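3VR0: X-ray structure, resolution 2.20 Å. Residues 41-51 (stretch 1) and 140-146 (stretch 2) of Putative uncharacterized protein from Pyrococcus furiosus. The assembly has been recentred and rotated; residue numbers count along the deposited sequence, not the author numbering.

Stretch 1 41-51: GIGLVGKLAAE
Stretch 2, residues 140-146: TMGGYQV

Stretch 1 starts as a loop and becomes a helix at Val45, with Leu44 at the N-cap; the helix runs through Glu51 and beyond. Stretch 2 continues a strand that began earlier and ends at Gln145; Val146 follows as loop or turn. Gly43 (phi/psi 68/12) and Leu44 (49/31) both have positive phi, and the turn is fastened by Leu44 N to Gly41 O and Val45 N to Ile42 O, both 3.1 Å. From Val45 onward phi/psi stay near -60/-45, and the i to i+4 bonds include Ala50 N to Gly46 O at 2.8 Å. Helix and strand run roughly antiparallel, at 142°, and their axes approach to 6.1 Å. Register is set by Gly46 CA to Gly142 CA at 3.9 Å and Ile42 CA to Gly143 CA at 4.6 Å.

The close approach leaves no room for a CB on Gly46 or Gly143. An ideal CB on Gly46 would lie 2.3 Å from Met141 O, and one on Gly143 2.6 Å from Ile42 O; both would clash. With no side chain there, Gly46 CA reaches Met141 O at 3.4 Å (136° at the hydrogen), a CA-H...O contact. No hydrogen bond crosses the interface, which buries 372 Å² summed over both sides; the contacts are van der Waals ones plus that CA-H...O contact.

The CA-to-CB bond of Ile42 points toward the strand, with CB 3.7 Å from Gly143 CA; with chi1 -56° and chi2 -52° (both m), CG2 lies 4.0 Å from Gln145 N. Val45 (chi1 168°, t) brings CG1 to 3.2 Å from Gly142 O, a snug methyl-carbonyl contact. The CA-to-CB bond of Met141 points toward stretch 1, with chi1, chi2 and chi3 in m, t, m (-56°, -172°, -58°); its CE lies 3.7 Å from both Ala49 CB and Ala50 CB, and 3.5 Å from Ala50 N. These small alanine methyls form an apolar contact with the methionine terminus. Lys47, all t, has its CA-to-CB bond directed away from the strand, as does Tyr144 (chi1 -180°, chi2 86°) from the helix side.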

# COMPACT_ATOMS: atom_id res chain seq x y z
N GLY C 41 -18.68 -10.06 6.34
CA GLY C 41 -18.08 -11.10 5.51
C GLY C 41 -19.15 -11.62 4.55
O GLY C 41 -20.17 -10.97 4.37
N ILE C 42 -18.89 -12.77 3.93
CA ILE C 42 -19.81 -13.38 2.95
C ILE C 42 -21.25 -13.43 3.49
O ILE C 42 -21.50 -14.02 4.56
CB ILE C 42 -19.36 -14.83 2.58
CG1 ILE C 42 -17.90 -14.85 2.06
CG2 ILE C 42 -20.35 -15.51 1.59
CD1 ILE C 42 -17.65 -13.89 0.98
N GLY C 43 -22.16 -12.77 2.78
CA GLY C 43 -23.61 -12.88 3.04
C GLY C 43 -24.06 -12.27 4.35
O GLY C 43 -25.19 -12.47 4.75
N LEU C 44 -23.17 -11.51 4.98
CA LEU C 44 -23.30 -11.00 6.35
C LEU C 44 -23.69 -12.09 7.33
O LEU C 44 -24.35 -11.82 8.30
CB LEU C 44 -24.21 -9.77 6.43
CG LEU C 44 -23.69 -8.54 5.69
CD1 LEU C 44 -24.77 -7.49 5.52
CD2 LEU C 44 -22.45 -7.95 6.36
N VAL C 45 -23.25 -13.31 7.03
CA VAL C 45 -23.61 -14.48 7.79
C VAL C 45 -23.12 -14.44 9.24
O VAL C 45 -23.92 -14.57 10.16
CB VAL C 45 -23.05 -15.80 7.16
CG1 VAL C 45 -23.20 -16.95 8.14
CG2 VAL C 45 -23.74 -16.13 5.86
N GLY C 46 -21.80 -14.30 9.42
CA GLY C 46 -21.16 -14.22 10.74
C GLY C 46 -21.72 -13.06 11.53
O GLY C 46 -22.03 -13.20 12.70
N LYS C 47 -21.88 -11.91 10.88
CA LYS C 47 -22.42 -10.74 11.54
C LYS C 47 -23.87 -10.88 12.05
O LYS C 47 -24.15 -10.51 13.19
CB LYS C 47 -22.30 -9.51 10.66
CG LYS C 47 -22.84 -8.27 11.35
CD LYS C 47 -22.64 -7.03 10.50
CE LYS C 47 -23.09 -5.78 11.25
NZ LYS C 47 -22.33 -4.60 10.78
N LEU C 48 -24.77 -11.39 11.21
CA LEU C 48 -26.17 -11.61 11.62
C LEU C 48 -26.23 -12.56 12.77
O LEU C 48 -26.94 -12.33 13.72
CB LEU C 48 -27.02 -12.18 10.49
CG LEU C 48 -27.46 -11.22 9.40
CD1 LEU C 48 -28.12 -12.08 8.34
CD2 LEU C 48 -28.43 -10.20 9.93
N ALA C 49 -25.50 -13.65 12.63
CA ALA C 49 -25.36 -14.66 13.65
C ALA C 49 -24.87 -14.01 14.97
O ALA C 49 -25.50 -14.20 16.00
CB ALA C 49 -24.42 -15.72 13.19
N ALA C 50 -23.79 -13.22 14.94
CA ALA C 50 -23.28 -12.63 16.18
C ALA C 50 -24.23 -11.62 16.80
O ALA C 50 -24.42 -11.64 18.02
CB ALA C 50 -21.87 -12.00 16.00
N GLU C 51 -24.84 -10.77 15.97
CA GLU C 51 -25.80 -9.78 16.46
C GLU C 51 -27.02 -10.43 17.10
O GLU C 51 -27.54 -9.96 18.13
CB GLU C 51 -26.26 -8.84 15.38
CG GLU C 51 -25.19 -7.82 14.96
CD GLU C 51 -25.69 -6.97 13.82
OE1 GLU C 51 -26.50 -7.46 13.01
OE2 GLU C 51 -25.30 -5.79 13.75
N THR C 140 -15.12 -19.03 15.09
CA THR C 140 -15.42 -17.97 14.11
C THR C 140 -16.61 -18.38 13.24
O THR C 140 -16.79 -19.53 12.93
CB THR C 140 -14.20 -17.63 13.23
OG1 THR C 140 -13.84 -18.78 12.52
CG2 THR C 140 -12.95 -17.25 14.10
N MET C 141 -17.41 -17.40 12.86
CA MET C 141 -18.60 -17.63 12.13
C MET C 141 -18.48 -16.79 10.88
O MET C 141 -18.03 -15.64 10.94
CB MET C 141 -19.79 -17.14 12.95
CG MET C 141 -19.85 -17.81 14.38
SD MET C 141 -21.39 -17.37 15.18
CE MET C 141 -21.31 -15.61 15.18
N GLY C 142 -18.93 -17.34 9.76
CA GLY C 142 -19.04 -16.57 8.54
C GLY C 142 -19.69 -17.39 7.40
O GLY C 142 -20.37 -18.39 7.64
N GLY C 143 -19.45 -16.95 6.17
CA GLY C 143 -20.06 -17.55 4.97
C GLY C 143 -19.06 -18.27 4.08
O GLY C 143 -17.85 -17.99 4.12
N TYR C 144 -19.58 -19.20 3.29
CA TYR C 144 -18.82 -19.87 2.25
C TYR C 144 -19.56 -19.67 0.93
O TYR C 144 -20.66 -20.18 0.76
CB TYR C 144 -18.65 -21.35 2.58
CG TYR C 144 -17.85 -22.10 1.54
CD1 TYR C 144 -16.46 -22.14 1.59
CD2 TYR C 144 -18.49 -22.80 0.50
CE1 TYR C 144 -15.72 -22.82 0.65
CE2 TYR C 144 -17.76 -23.49 -0.46
CZ TYR C 144 -16.38 -23.49 -0.38
OH TYR C 144 -15.65 -24.17 -1.32
N GLN C 145 -18.95 -18.90 0.03
CA GLN C 145 -19.56 -18.47 -1.23
C GLN C 145 -19.81 -19.66 -2.17
O GLN C 145 -18.90 -20.45 -2.44
CB GLN C 145 -18.66 -17.43 -1.92
CG GLN C 145 -18.96 -17.18 -3.42
CD GLN C 145 -20.06 -16.17 -3.64
OE1 GLN C 145 -19.94 -15.25 -4.45
NE2 GLN C 145 -21.13 -16.34 -2.90
N VAL C 146 -21.04 -19.75 -2.67
CA VAL C 146 -21.52 -20.90 -3.44
C VAL C 146 -22.40 -20.40 -4.63
O VAL C 146 -23.16 -19.45 -4.47
CB VAL C 146 -22.25 -21.88 -2.46
CG1 VAL C 146 -23.76 -21.81 -2.59
CG2 VAL C 146 -21.72 -23.28 -2.56